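Local coordinates for ABC transporter, solute-binding protein (Staphylococcus aureus, PDB 6LKK) that binds glucose 6-phosphate as an extracellular solute-binding lipoprotein and probably senses it for a two-component system, at residues Ser49-Val54 with Ala219-Ala224; Thr100-Asn105 with Tyr182-Ser187; Ser94-Pro99 with Phe250-Ile255. All blocks are in the same frame, centred on the assembly; numbering follows the deposited sequence.

The three contacts are strung along one mixed sheet that runs through the chain. Contacts 1 and 2 lie on opposite sides of the chain's centre, their centres about 35 Å apart; contact 3 lies about 24 Å from contact 1 and 20 Å from contact 2, centre to centre. Contacts 3 and 2 share strand 92-105, where Ser-94-Pro-99 runs directly into Thr-100-Asn-105. Strand 213-221, whose end forms one side of contact 1, neighbours strand 92-105. Along the chain the segments come as 49-54, 94-99, 100-105, 182-187, 219-224 and 250-255. The shared sheet thus places contact 3, whose Met-98 touches the bound glucose 6-phosphate, by the pocket, with contacts 1 and 2 toward its two ends.

Contact 1: Ser49-Val54 with Ala219-Ala224; sequences SERGDV and ALVKNA
Asn-223, just past strand 213-221, reaches across to the loop that leads into strand 54-56. Its CG sits in the crowded position between the backbone N and the carbonyl carbon (chi1 57°), which aims the amide at two oxygens. Asn-223 ND2 donates to Asp-53 OD1 at 2.9 Å, with the oxygen close to the amide plane but met from above the carboxylate plane, the two planes being nearly perpendicular. The same Asn-223 ND2 also reaches Gly-52 O at 2.9 Å, by a more bent bond that arrives above the carbonyl plane. Asp-53 OD1 is held further by His-227 N. Arg-51 stretches out from CG to NE, so that its CD passes Val-221 CG1 at 4.0 Å and its NH1 donates edge-on to Lys-222 O at 3.1 Å; its NH2 pairs with Asp-69. Val-221 N gives an almost straight bond (177°) to Asp-53 O at 3.0 Å. The segments run roughly antiparallel in this solute-binding-protein fold: beyond a single bridge at Val-54 and Leu-220, a non-hydrogen-bonded pair lying side by side with Val-54 CG2 4.0 Å from Leu-220 CD2, side-chain bonds to the loop continue the pairing. Leu-220 packs against helix 230-237, whose Arg-230 also meets Val-54. Val-221 meets Tyr-6 of strand 2-7 and Phe-70 of strand 70-71, so the loop before strand 54-56 joins strand 213-221 beside both.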
loop_
_atom_site.group_PDB
_atom_site.type_symbol
_atom_site.label_atom_id
_atom_site.label_comp_id
_atom_site.label_asym_id
_atom_site.label_seq_id
_atom_site.Cartn_x
_atom_site.Cartn_y
_atom_site.Cartn_z
ATOM N N SER A 49 -16.580 19.549 -10.420
ATOM C CA SER A 49 -15.756 20.409 -11.266
ATOM C C SER A 49 -14.381 20.710 -10.676
ATOM O O SER A 49 -13.518 21.222 -11.400
ATOM C CB SER A 49 -16.484 21.730 -11.532
ATOM O OG SER A 49 -16.680 22.454 -10.330
ATOM N N GLU A 50 -14.154 20.421 -9.395
ATOM C CA GLU A 50 -12.880 20.698 -8.746
ATOM C C GLU A 50 -11.963 19.485 -8.681
ATOM O O GLU A 50 -10.778 19.641 -8.367
ATOM C CB GLU A 50 -13.117 21.213 -7.321
ATOM C CG GLU A 50 -13.727 22.603 -7.248
ATOM C CD GLU A 50 -14.459 22.845 -5.940
ATOM O OE1 GLU A 50 -14.169 22.130 -4.955
ATOM O OE2 GLU A 50 -15.330 23.743 -5.901
ATOM N N ARG A 51 -12.473 18.294 -8.978
ATOM C CA ARG A 51 -11.740 17.065 -8.716
ATOM C C ARG A 51 -10.459 16.983 -9.536
ATOM O O ARG A 51 -10.319 17.594 -10.599
ATOM C CB ARG A 51 -12.610 15.852 -9.031
ATOM C CG ARG A 51 -13.711 15.606 -8.034
ATOM C CD ARG A 51 -14.537 14.410 -8.448
ATOM N NE ARG A 51 -15.585 14.108 -7.483
ATOM C CZ ARG A 51 -16.448 13.109 -7.610
ATOM N NH1 ARG A 51 -16.393 12.308 -8.666
ATOM N NH2 ARG A 51 -17.370 12.910 -6.680
ATOM N N GLY A 52 -9.517 16.201 -9.018
ATOM C CA GLY A 52 -8.334 15.833 -9.758
ATOM C C GLY A 52 -8.643 14.757 -10.781
ATOM O O GLY A 52 -9.793 14.396 -11.032
ATOM N N ASP A 53 -7.576 14.218 -11.361
ATOM C CA ASP A 53 -7.690 13.409 -12.566
ATOM C C ASP A 53 -7.293 11.954 -12.394
ATOM O O ASP A 53 -7.851 11.101 -13.086
ATOM C CB ASP A 53 -6.837 14.025 -13.682
ATOM C CG ASP A 53 -7.450 15.292 -14.243
ATOM O OD1 ASP A 53 -8.442 15.184 -14.992
ATOM O OD2 ASP A 53 -6.957 16.390 -13.915
ATOM N N VAL A 54 -6.349 11.642 -11.510
ATOM C CA VAL A 54 -5.831 10.285 -11.374
ATOM C C VAL A 54 -5.686 9.955 -9.896
ATOM O O VAL A 54 -5.290 10.804 -9.092
ATOM C CB VAL A 54 -4.482 10.116 -12.106
ATOM C CG1 VAL A 54 -3.898 8.729 -11.861
ATOM C CG2 VAL A 54 -4.656 10.355 -13.598
ATOM N N ALA A 219 -6.430 4.596 -11.113
ATOM C CA ALA A 219 -7.771 4.811 -11.635
ATOM C C ALA A 219 -7.921 6.246 -12.122
ATOM O O ALA A 219 -7.295 7.170 -11.592
ATOM C CB ALA A 219 -8.841 4.515 -10.577
ATOM N N LEU A 220 -8.759 6.419 -13.143
ATOM C CA LEU A 220 -9.136 7.736 -13.637
ATOM C C LEU A 220 -10.345 8.244 -12.859
ATOM O O LEU A 220 -11.339 7.527 -12.705
ATOM C CB LEU A 220 -9.455 7.682 -15.134
ATOM C CG LEU A 220 -8.337 7.252 -16.089
ATOM C CD1 LEU A 220 -8.805 7.377 -17.530
ATOM C CD2 LEU A 220 -7.074 8.069 -15.873
ATOM N N VAL A 221 -10.256 9.479 -12.377
ATOM C CA VAL A 221 -11.299 10.083 -11.556
ATOM C C VAL A 221 -12.325 10.750 -12.458
ATOM O O VAL A 221 -11.974 11.467 -13.404
ATOM C CB VAL A 221 -10.690 11.094 -10.569
ATOM C CG1 VAL A 221 -11.780 11.805 -9.772
ATOM C CG2 VAL A 221 -9.716 10.397 -9.633
ATOM N N LYS A 222 -13.603 10.532 -12.157
ATOM C CA LYS A 222 -14.676 11.155 -12.921
ATOM C C LYS A 222 -14.785 12.622 -12.526
ATOM O O LYS A 222 -15.023 12.938 -11.354
ATOM C CB LYS A 222 -15.998 10.431 -12.685
ATOM C CG LYS A 222 -17.120 10.927 -13.585
ATOM C CD LYS A 222 -18.442 10.236 -13.294
ATOM C CE LYS A 222 -18.458 8.811 -13.823
ATOM N NZ LYS A 222 -19.672 8.070 -13.385
ATOM N N ASN A 223 -14.608 13.515 -13.496
ATOM C CA ASN A 223 -14.663 14.946 -13.240
ATOM C C ASN A 223 -15.242 15.636 -14.468
ATOM O O ASN A 223 -15.521 15.004 -15.491
ATOM C CB ASN A 223 -13.280 15.495 -12.877
ATOM C CG ASN A 223 -12.239 15.217 -13.944
ATOM O OD1 ASN A 223 -12.568 14.954 -15.098
ATOM N ND2 ASN A 223 -10.969 15.278 -13.558
ATOM N N ALA A 224 -15.423 16.953 -14.359
ATOM C CA ALA A 224 -16.098 17.699 -15.416
ATOM C C ALA A 224 -15.196 17.895 -16.625
ATOM O O ALA A 224 -15.639 17.729 -17.768
ATOM C CB ALA A 224 -16.572 19.052 -14.882
#

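Contact 2: Thr100-Asn105 with Tyr182-Ser187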
loop_
_atom_site.group_PDB
_atom_site.type_symbol
_atom_site.label_atom_id
_atom_site.label_comp_id
_atom_site.label_asym_id
_atom_site.label_seq_id
_atom_site.Cartn_x
_atom_site.Cartn_y
_atom_site.Cartn_z
ATOM N N THR A 100 2.801 -6.090 2.693
ATOM C CA THR A 100 2.721 -5.553 4.037
ATOM C C THR A 100 3.736 -6.277 4.912
ATOM O O THR A 100 4.089 -7.431 4.657
ATOM C CB THR A 100 1.308 -5.701 4.603
ATOM O OG1 THR A 100 0.944 -7.085 4.648
ATOM C CG2 THR A 100 0.309 -4.947 3.739
ATOM N N VAL A 101 4.243 -5.576 5.926
ATOM C CA VAL A 101 5.336 -6.095 6.736
ATOM C C VAL A 101 5.153 -5.683 8.188
ATOM O O VAL A 101 4.414 -4.752 8.511
ATOM C CB VAL A 101 6.719 -5.608 6.242
ATOM C CG1 VAL A 101 6.950 -6.008 4.790
ATOM C CG2 VAL A 101 6.858 -4.102 6.410
ATOM N N ILE A 102 5.838 -6.406 9.059
ATOM C CA ILE A 102 6.086 -5.969 10.425
ATOM C C ILE A 102 7.436 -5.273 10.447
ATOM O O ILE A 102 8.406 -5.760 9.856
ATOM C CB ILE A 102 6.063 -7.161 11.400
ATOM C CG1 ILE A 102 4.679 -7.803 11.434
ATOM C CG2 ILE A 102 6.485 -6.718 12.804
ATOM C CD1 ILE A 102 4.650 -9.146 12.132
ATOM N N VAL A 103 7.508 -4.129 11.116
ATOM C CA VAL A 103 8.770 -3.434 11.328
ATOM C C VAL A 103 9.112 -3.506 12.807
ATOM O O VAL A 103 8.244 -3.328 13.668
ATOM C CB VAL A 103 8.723 -1.976 10.832
ATOM C CG1 VAL A 103 8.690 -1.953 9.306
ATOM C CG2 VAL A 103 7.533 -1.233 11.422
ATOM N N VAL A 104 10.378 -3.789 13.093
ATOM C CA VAL A 104 10.872 -3.985 14.448
ATOM C C VAL A 104 12.030 -3.028 14.671
ATOM O O VAL A 104 12.878 -2.855 13.791
ATOM C CB VAL A 104 11.322 -5.444 14.672
ATOM C CG1 VAL A 104 11.861 -5.632 16.086
ATOM C CG2 VAL A 104 10.173 -6.402 14.394
ATOM N N ASN A 105 12.065 -2.400 15.844
ATOM C CA ASN A 105 13.204 -1.564 16.203
ATOM C C ASN A 105 14.304 -2.476 16.729
ATOM O O ASN A 105 14.144 -3.120 17.771
ATOM C CB ASN A 105 12.814 -0.504 17.228
ATOM C CG ASN A 105 13.975 0.409 17.586
ATOM O OD1 ASN A 105 15.023 -0.054 18.038
ATOM N ND2 ASN A 105 13.809 1.705 17.353
ATOM N N TYR A 182 8.118 2.778 19.732
ATOM C CA TYR A 182 7.495 1.468 19.795
ATOM C C TYR A 182 8.519 0.405 19.431
ATOM O O TYR A 182 9.448 0.652 18.658
ATOM C CB TYR A 182 6.289 1.361 18.850
ATOM C CG TYR A 182 5.161 2.309 19.179
ATOM C CD1 TYR A 182 4.305 2.059 20.244
ATOM C CD2 TYR A 182 4.949 3.450 18.421
ATOM C CE1 TYR A 182 3.271 2.926 20.545
ATOM C CE2 TYR A 182 3.919 4.322 18.716
ATOM C CZ TYR A 182 3.083 4.055 19.778
ATOM O OH TYR A 182 2.056 4.921 20.074
ATOM N N TYR A 183 8.331 -0.789 19.995
ATOM C CA TYR A 183 9.207 -1.909 19.676
ATOM C C TYR A 183 8.959 -2.431 18.268
ATOM O O TYR A 183 9.892 -2.912 17.614
ATOM C CB TYR A 183 9.009 -3.032 20.692
ATOM C CG TYR A 183 9.782 -2.843 21.975
ATOM C CD1 TYR A 183 9.689 -1.662 22.699
ATOM C CD2 TYR A 183 10.602 -3.849 22.465
ATOM C CE1 TYR A 183 10.397 -1.487 23.872
ATOM C CE2 TYR A 183 11.311 -3.685 23.638
ATOM C CZ TYR A 183 11.204 -2.503 24.338
ATOM O OH TYR A 183 11.910 -2.335 25.507
ATOM N N ALA A 184 7.722 -2.355 17.787
ATOM C CA ALA A 184 7.395 -2.896 16.478
ATOM C C ALA A 184 6.084 -2.287 16.005
ATOM O O ALA A 184 5.341 -1.683 16.782
ATOM C CB ALA A 184 7.307 -4.428 16.510
ATOM N N GLY A 185 5.812 -2.452 14.713
ATOM C CA GLY A 185 4.600 -1.901 14.138
ATOM C C GLY A 185 4.233 -2.599 12.848
ATOM O O GLY A 185 5.020 -3.352 12.272
ATOM N N LEU A 186 3.009 -2.326 12.397
ATOM C CA LEU A 186 2.476 -2.893 11.165
ATOM C C LEU A 186 2.564 -1.847 10.060
ATOM O O LEU A 186 1.918 -0.797 10.138
ATOM C CB LEU A 186 1.034 -3.357 11.365
ATOM C CG LEU A 186 0.801 -4.390 12.470
ATOM C CD1 LEU A 186 -0.613 -4.930 12.368
ATOM C CD2 LEU A 186 1.809 -5.528 12.411
ATOM N N SER A 187 3.356 -2.140 9.033
ATOM C CA SER A 187 3.712 -1.157 8.017
ATOM C C SER A 187 3.639 -1.832 6.650
ATOM O O SER A 187 2.959 -2.846 6.459
ATOM C CB SER A 187 5.099 -0.569 8.326
ATOM O OG SER A 187 5.487 0.391 7.362
#
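Ser-187 O is gripped by two donors: Val-101 N at 3.1 Å, which comes from well above the carbonyl plane, and His-143 NE2 of helix 138-151. The Val-101/Ser-187 pair closes one end of an antiparallel beta ladder between strands 92-105 and 184-188, part of the central sheet of a periplasmic-binding-protein fold, consistent with the type 2 class. Ser-187 N returns a bond to Val-101 O, nearly along the C=O axis, and completes the hydrogen-bonded pair. Val-103 and Gly-185 make the next such pair, with Val-103 N to Gly-185 O at 2.9 Å and Gly-185 N to Val-103 O at 2.8 Å, both in the carbonyl planes. The last rung runs from Asn-105 N to Tyr-183 O. Asn-105 then turns its amide away, CG anti to the backbone N (chi1 -178°): OD1 accepts from Asp-107 N and Leu-108 N, and ND2 donates to Val-177 O, so this end of the ladder is tied to the chain that follows and to helix 170-178.

Ile-102, Val-104, Ala-184 and Leu-186 share one face. Ile-102 and Leu-186 lie side by side and point the same way, Ile-102 CG1 meeting Leu-186 CD2 at 3.8 Å, while Leu-186 also rests on Tyr-131 and Met-144. At Val-104 the strands draw close, and Ala-184 CB sits only 3.2 Å from Val-103 O. On the other face Val-103 packs on Ile-174 and Val-177, and its CG1 lies 4.0 Å from Ser-187 CB. Its other methyl takes the crowded position between the backbone N and the carbonyl carbon, which leaves Val-103 CG2 3.4 Å from Gly-185 O.

Contact 3: Ser94-Pro99 with Phe250-Ile255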
loop_
_atom_site.group_PDB
_atom_site.type_symbol
_atom_site.label_atom_id
_atom_site.label_comp_id
_atom_site.label_asym_id
_atom_site.label_seq_id
_atom_site.Cartn_x
_atom_site.Cartn_y
_atom_site.Cartn_z
ATOM N N SER A 94 -3.741 -2.372 -12.424
ATOM C CA SER A 94 -2.731 -2.720 -11.433
ATOM C C SER A 94 -1.431 -1.985 -11.735
ATOM O O SER A 94 -1.068 -1.785 -12.898
ATOM C CB SER A 94 -2.505 -4.229 -11.411
ATOM O OG SER A 94 -3.672 -4.894 -10.955
ATOM N N PHE A 95 -0.731 -1.579 -10.670
ATOM C CA PHE A 95 0.416 -0.684 -10.782
ATOM C C PHE A 95 1.671 -1.250 -10.127
ATOM O O PHE A 95 2.736 -1.278 -10.751
ATOM C CB PHE A 95 0.063 0.672 -10.166
ATOM C CG PHE A 95 1.237 1.597 -10.003
ATOM C CD1 PHE A 95 2.045 1.913 -11.083
ATOM C CD2 PHE A 95 1.522 2.165 -8.769
ATOM C CE1 PHE A 95 3.120 2.764 -10.938
ATOM C CE2 PHE A 95 2.596 3.017 -8.615
ATOM C CZ PHE A 95 3.395 3.320 -9.701
ATOM N N LEU A 96 1.567 -1.686 -8.871
ATOM C CA LEU A 96 2.713 -2.209 -8.137
ATOM C C LEU A 96 2.241 -3.289 -7.177
ATOM O O LEU A 96 1.071 -3.338 -6.793
ATOM C CB LEU A 96 3.443 -1.117 -7.344
ATOM C CG LEU A 96 4.326 -0.101 -8.071
ATOM C CD1 LEU A 96 4.920 0.852 -7.044
ATOM C CD2 LEU A 96 5.432 -0.769 -8.880
ATOM N N LEU A 97 3.176 -4.150 -6.787
ATOM C CA LEU A 97 2.955 -5.135 -5.739
ATOM C C LEU A 97 3.640 -4.645 -4.471
ATOM O O LEU A 97 4.836 -4.337 -4.490
ATOM C CB LEU A 97 3.506 -6.503 -6.142
ATOM C CG LEU A 97 3.016 -7.039 -7.489
ATOM C CD1 LEU A 97 3.699 -8.352 -7.814
ATOM C CD2 LEU A 97 1.508 -7.207 -7.485
ATOM N N MET A 98 2.886 -4.564 -3.379
ATOM C CA MET A 98 3.394 -4.005 -2.126
ATOM C C MET A 98 3.140 -4.982 -0.990
ATOM O O MET A 98 2.010 -5.060 -0.474
ATOM C CB MET A 98 2.752 -2.659 -1.820
ATOM C CG MET A 98 3.424 -1.910 -0.682
ATOM S SD MET A 98 5.066 -1.323 -1.117
ATOM C CE MET A 98 4.626 -0.002 -2.237
ATOM N N PRO A 99 4.146 -5.740 -0.566
ATOM C CA PRO A 99 3.982 -6.554 0.640
ATOM C C PRO A 99 3.746 -5.676 1.857
ATOM O O PRO A 99 4.389 -4.638 2.032
ATOM C CB PRO A 99 5.311 -7.313 0.746
ATOM C CG PRO A 99 5.895 -7.267 -0.619
ATOM C CD PRO A 99 5.452 -5.968 -1.208
ATOM N N PHE A 250 14.144 1.763 -6.024
ATOM C CA PHE A 250 13.448 1.573 -4.757
ATOM C C PHE A 250 13.281 0.121 -4.338
ATOM O O PHE A 250 12.695 -0.131 -3.278
ATOM C CB PHE A 250 12.055 2.213 -4.819
ATOM C CG PHE A 250 12.072 3.696 -5.028
ATOM C CD1 PHE A 250 12.264 4.557 -3.961
ATOM C CD2 PHE A 250 11.873 4.233 -6.288
ATOM C CE1 PHE A 250 12.268 5.924 -4.150
ATOM C CE2 PHE A 250 11.876 5.599 -6.483
ATOM C CZ PHE A 250 12.073 6.447 -5.413
ATOM N N ASP A 251 13.759 -0.844 -5.123
ATOM C CA ASP A 251 13.400 -2.244 -4.906
ATOM C C ASP A 251 11.886 -2.421 -4.935
ATOM O O ASP A 251 11.326 -3.249 -4.211
ATOM C CB ASP A 251 13.968 -2.781 -3.588
ATOM C CG ASP A 251 15.479 -2.726 -3.537
ATOM O OD1 ASP A 251 16.129 -3.395 -4.370
ATOM O OD2 ASP A 251 16.017 -2.013 -2.665
ATOM N N ALA A 252 11.208 -1.617 -5.748
ATOM C CA ALA A 252 9.792 -1.840 -5.973
ATOM C C ALA A 252 9.592 -3.205 -6.615
ATOM O O ALA A 252 10.515 -3.794 -7.179
ATOM C CB ALA A 252 9.204 -0.748 -6.865
ATOM N N LYS A 253 8.369 -3.711 -6.515
ATOM C CA LYS A 253 7.987 -4.963 -7.155
ATOM C C LYS A 253 7.052 -4.623 -8.310
ATOM O O LYS A 253 5.897 -4.241 -8.094
ATOM C CB LYS A 253 7.349 -5.915 -6.149
ATOM C CG LYS A 253 8.366 -6.478 -5.161
ATOM C CD LYS A 253 7.721 -7.363 -4.111
ATOM C CE LYS A 253 8.767 -8.138 -3.319
ATOM N NZ LYS A 253 9.706 -7.250 -2.579
ATOM N N SER A 254 7.565 -4.751 -9.528
ATOM C CA SER A 254 6.829 -4.345 -10.714
ATOM C C SER A 254 5.626 -5.246 -10.958
ATOM O O SER A 254 5.631 -6.440 -10.639
ATOM C CB SER A 254 7.745 -4.370 -11.936
ATOM O OG SER A 254 7.019 -4.114 -13.131
ATOM N N ILE A 255 4.586 -4.656 -11.552
ATOM C CA ILE A 255 3.426 -5.420 -11.999
ATOM C C ILE A 255 3.662 -6.110 -13.334
ATOM O O ILE A 255 2.841 -6.940 -13.739
ATOM C CB ILE A 255 2.207 -4.480 -12.085
ATOM C CG1 ILE A 255 0.899 -5.257 -12.284
ATOM C CG2 ILE A 255 2.389 -3.454 -13.204
ATOM C CD1 ILE A 255 0.544 -6.186 -11.140
HETATM O O HOH W 1 6.746 -2.311 -4.503
#
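Ile-255 fills the tight end of this contact. Its CG1 is anti to the backbone N (chi1 -169°), so the CG1-CD1 arm extends toward strand 92-105 and Ile-255 CD1 comes to rest 3.6 Å from Ser-94 CB, with Leu-97 CD2 also against it at 3.9 Å; Leu-97 and Ile-255 cross at about a right angle. The other branch, Ile-255 CG2, presses on Phe-95 O at 3.3 Å, an oxygen that Gln-243 NE2 also engages. Beside it, Leu-97 N donates almost straight (175°) and in the carbonyl plane to Lys-253 O at 3.0 Å, the single direct hydrogen bond between the segments. Leu-96 CD2 leans on that same carbonyl, while Leu-96 CG lies over one face of the Phe-95 ring near its rim. Phe-95 and Leu-96 together face Asp-216 of the pocket as a classic beta bulge in strand 92-105.

Toward Pro-99 the pairing loosens. Instead of meeting directly, Leu-97 O and Lys-253 N are bridged by one water, which donates to Leu-97 O at 2.8 Å and accepts from Lys-253 N. Lys-253, partly exposed, passes obliquely by the CG-CD edge of Pro-99, its CD 3.9 Å from Pro-99 CD, then bends at the last torsion (chi4 61°). That bend delivers NZ to two partners outside both segments, Glu-268 O and the carboxylate of Glu-189, with which it forms a salt bridge at the start of helix 189-197. A carboxylate and a carbonyl at the ammonium would probably keep it charged.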